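Local coordinates for protein F9 (Vaccinia virus, PDB 6CJ6) that belongs to the eleven-protein entry fusion complex, which merges viral and host membranes and opens a pore so that the virion core can enter the cytoplasm, at residues L19-Q24 and F70-S75. Numbering follows the deposited sequence.
Sequences LQKLAQ and FIEVIS. With PDO (1,3-propandiol), chain X.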
ATOM      1  N   LEU A  19       0.332   2.164   8.923  1.00 38.65           N
ATOM      2  CA  LEU A  19      -0.782   2.778   9.640  1.00 41.53           C
ATOM      3  C   LEU A  19      -0.318   3.456  10.926  1.00 40.77           C
ATOM      4  O   LEU A  19      -0.822   4.529  11.279  1.00 48.41           O
ATOM      5  CB  LEU A  19      -1.878   1.748   9.919  1.00 31.15           C
ATOM      6  CG  LEU A  19      -2.663   1.268   8.696  1.00 36.04           C
ATOM      7  CD1 LEU A  19      -3.626   0.149   9.068  1.00 47.04           C
ATOM      8  CD2 LEU A  19      -3.400   2.424   8.040  1.00 41.55           C
ATOM      9  N   GLN A  20       0.633   2.846  11.640  1.00 37.90           N
ATOM     10  CA  GLN A  20       1.191   3.480  12.833  1.00 49.69           C
ATOM     11  C   GLN A  20       1.758   4.855  12.507  1.00 52.43           C
ATOM     12  O   GLN A  20       1.506   5.833  13.221  1.00 52.63           O
ATOM     13  CB  GLN A  20       2.290   2.601  13.431  1.00 48.88           C
ATOM     14  CG  GLN A  20       1.813   1.466  14.312  1.00 54.41           C
ATOM     15  CD  GLN A  20       2.961   0.815  15.064  1.00 55.65           C
ATOM     16  OE1 GLN A  20       4.052   1.374  15.149  1.00 63.43           O
ATOM     17  NE2 GLN A  20       2.722  -0.373  15.608  1.00 60.58           N
ATOM     18  N   LYS A  21       2.533   4.945  11.426  1.00 48.87           N
ATOM     19  CA  LYS A  21       3.157   6.210  11.059  1.00 46.73           C
ATOM     20  C   LYS A  21       2.116   7.237  10.629  1.00 49.21           C
ATOM     21  O   LYS A  21       2.255   8.430  10.921  1.00 52.22           O
ATOM     22  CB  LYS A  21       4.178   5.969   9.950  1.00 45.25           C
ATOM     23  CG  LYS A  21       5.285   4.991  10.325  1.00 44.09           C
ATOM     24  CD  LYS A  21       5.766   4.226   9.102  1.00 44.43           C
ATOM     25  CE  LYS A  21       7.277   4.050   9.092  1.00 46.25           C
ATOM     26  NZ  LYS A  21       7.772   3.198  10.206  1.00 51.00           N
ATOM     27  N   LEU A  22       1.061   6.792   9.939  1.00 50.91           N
ATOM     28  CA  LEU A  22       0.018   7.718   9.504  1.00 51.24           C
ATOM     29  C   LEU A  22      -0.685   8.360  10.693  1.00 57.61           C
ATOM     30  O   LEU A  22      -1.020   9.551  10.656  1.00 60.89           O
ATOM     31  CB  LEU A  22      -0.996   6.993   8.618  1.00 45.99           C
ATOM     32  CG  LEU A  22      -0.542   6.542   7.231  1.00 45.50           C
ATOM     33  CD1 LEU A  22      -1.688   5.875   6.487  1.00 37.93           C
ATOM     34  CD2 LEU A  22       0.004   7.714   6.436  1.00 44.42           C
ATOM     35  N   ALA A  23      -0.926   7.585  11.755  1.00 56.87           N
ATOM     36  CA  ALA A  23      -1.616   8.122  12.923  1.00 61.67           C
ATOM     37  C   ALA A  23      -0.780   9.173  13.642  1.00 62.46           C
ATOM     38  O   ALA A  23      -1.330  10.158  14.151  1.00 64.06           O
ATOM     39  CB  ALA A  23      -1.984   6.992  13.884  1.00 50.98           C
ATOM     40  N   GLN A  24       0.540   8.985  13.696  1.00 60.74           N
ATOM     41  CA  GLN A  24       1.399   9.970  14.349  1.00 67.23           C
ATOM     42  C   GLN A  24       1.498  11.254  13.535  1.00 67.07           C
ATOM     43  O   GLN A  24       1.405  12.355  14.091  1.00 67.27           O
ATOM     44  CB  GLN A  24       2.790   9.382  14.583  1.00 60.22           C
ATOM     45  CG  GLN A  24       2.772   8.051  15.291  1.00 62.27           C
ATOM     46  CD  GLN A  24       4.154   7.451  15.432  1.00 70.56           C
ATOM     47  OE1 GLN A  24       5.163   8.117  15.196  1.00 70.49           O
ATOM     48  NE2 GLN A  24       4.206   6.184  15.819  1.00 65.99           N
ATOM     49  N   PHE A  70       8.197   0.030   3.673  1.00 27.03           N
ATOM     50  CA  PHE A  70       8.611  -0.962   2.685  1.00 31.20           C
ATOM     51  C   PHE A  70      10.000  -1.498   2.995  1.00 32.53           C
ATOM     52  O   PHE A  70      10.219  -2.714   3.014  1.00 36.35           O
ATOM     53  CB  PHE A  70       8.568  -0.356   1.282  1.00 30.89           C
ATOM     54  CG  PHE A  70       9.060  -1.285   0.205  1.00 32.41           C
ATOM     55  CD1 PHE A  70       8.239  -2.280  -0.299  1.00 35.30           C
ATOM     56  CD2 PHE A  70      10.344  -1.159  -0.305  1.00 35.50           C
ATOM     57  CE1 PHE A  70       8.689  -3.136  -1.290  1.00 37.04           C
ATOM     58  CE2 PHE A  70      10.800  -2.011  -1.297  1.00 35.32           C
ATOM     59  CZ  PHE A  70       9.974  -3.001  -1.790  1.00 32.13           C
ATOM     60  N   ILE A  71      10.958  -0.600   3.228  1.00 38.22           N
ATOM     61  CA  ILE A  71      12.309  -1.028   3.581  1.00 34.02           C
ATOM     62  C   ILE A  71      12.293  -1.823   4.878  1.00 38.72           C
ATOM     63  O   ILE A  71      12.926  -2.881   4.986  1.00 34.08           O
ATOM     64  CB  ILE A  71      13.246   0.190   3.659  1.00 37.99           C
ATOM     65  CG1 ILE A  71      13.452   0.792   2.268  1.00 28.88           C
ATOM     66  CG2 ILE A  71      14.571  -0.198   4.300  1.00 33.30           C
ATOM     67  CD1 ILE A  71      13.949   2.217   2.292  1.00 42.22           C
ATOM     68  N   GLU A  72      11.556  -1.332   5.878  1.00 36.09           N
ATOM     69  CA  GLU A  72      11.489  -2.018   7.163  1.00 38.34           C
ATOM     70  C   GLU A  72      10.951  -3.435   7.015  1.00 44.65           C
ATOM     71  O   GLU A  72      11.458  -4.370   7.645  1.00 50.72           O
ATOM     72  CB  GLU A  72      10.609  -1.224   8.122  1.00 37.01           C
ATOM     73  CG  GLU A  72      10.320  -1.955   9.408  1.00 44.78           C
ATOM     74  CD  GLU A  72       9.061  -1.465  10.082  1.00 49.99           C
ATOM     75  OE1 GLU A  72       8.650  -0.316   9.812  1.00 41.88           O
ATOM     76  OE2 GLU A  72       8.478  -2.239  10.872  1.00 54.00           O
ATOM     77  N   VAL A  73       9.926  -3.616   6.180  1.00 39.39           N
ATOM     78  CA  VAL A  73       9.283  -4.919   6.067  1.00 38.68           C
ATOM     79  C   VAL A  73      10.054  -5.839   5.128  1.00 39.24           C
ATOM     80  O   VAL A  73      10.168  -7.043   5.379  1.00 39.91           O
ATOM     81  CB  VAL A  73       7.809  -4.750   5.653  1.00 34.41           C
ATOM     82  CG1 VAL A  73       7.285  -6.011   4.981  1.00 40.42           C
ATOM     83  CG2 VAL A  73       6.968  -4.399   6.869  1.00 35.94           C
ATOM     84  N   ILE A  74      10.600  -5.292   4.038  1.00 40.33           N
ATOM     85  CA  ILE A  74      11.262  -6.128   3.043  1.00 46.07           C
ATOM     86  C   ILE A  74      12.547  -6.752   3.573  1.00 47.16           C
ATOM     87  O   ILE A  74      12.993  -7.777   3.046  1.00 42.85           O
ATOM     88  CB  ILE A  74      11.486  -5.353   1.729  1.00 42.01           C
ATOM     89  CG1 ILE A  74      11.360  -6.293   0.530  1.00 33.07           C
ATOM     90  CG2 ILE A  74      12.840  -4.654   1.735  1.00 38.60           C
ATOM     91  CD1 ILE A  74       9.959  -6.813   0.322  1.00 38.25           C
ATOM     92  N   SER A  75      13.148  -6.176   4.618  1.00 46.58           N
ATOM     93  CA  SER A  75      14.405  -6.699   5.142  1.00 50.02           C
ATOM     94  C   SER A  75      14.274  -8.119   5.678  1.00 48.39           C
ATOM     95  O   SER A  75      15.289  -8.809   5.827  1.00 51.96           O
ATOM     96  CB  SER A  75      14.958  -5.770   6.225  1.00 49.13           C
ATOM     97  OG  SER A  75      15.284  -4.502   5.682  1.00 46.64           O
TER
HETATM   98  C1  PDO X 220       6.173  -1.648  12.863  1.00 54.51           C
HETATM   99  O1  PDO X 220       5.054  -2.235  12.188  1.00 55.19           O
HETATM  100  C2  PDO X 220       6.616  -0.395  12.117  1.00 46.02           C
HETATM  101  C3  PDO X 220       5.896   0.839  12.647  1.00 51.15           C
HETATM  102  O3  PDO X 220       6.212   1.967  11.823  1.00 53.88           O
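Glu72 OE1 is shared by two groups of helix 10-24: Ser17 OG makes its hydrogen bond, and Lys21 NZ, 3.6 Å away from OE1, adds a long salt bridge. This is a surface contact between helices 10-24 and 59-74 in the L1/F9 fold, where helices pack with small β-sheets. Only these two side chains meet between 19-24 and 70-75, burying 41 Å². They run in opposing senses where they meet, which brings NZ up to OE1. The glutamate keeps CG anti to its backbone N (chi1 172°) and stays extended beyond it, reaching across to helix 10-24. The lysine is bent at chi2, chi3 and chi4. Its side chain also touches Leu65, Glu68 and Ser69 of helix 59-74.

A bound 1,3-propanediol gives Lys21 NZ a second polar partner. Lys21 NZ donates a hydrogen bond to O3 of the diol at 2.6 Å, much shorter than the ion pair; seen from NZ, O3 and Glu72 OE1 lie about 76° apart. The diol is also hydrogen-bonded to Ser17 O, and Gln20 OE1 comes within 3.2 Å of its C3. The lysine charge probably steadies the carboxylate together with the serine hydroxyl.

Away from this polar edge, Leu19 and Leu22 lie on Val140 of strand 133-141. Near the end of helix 59-74, Ser75 OG folds back to donate to Ile71 O at 2.9 Å, tilted 26° from the carbonyl plane.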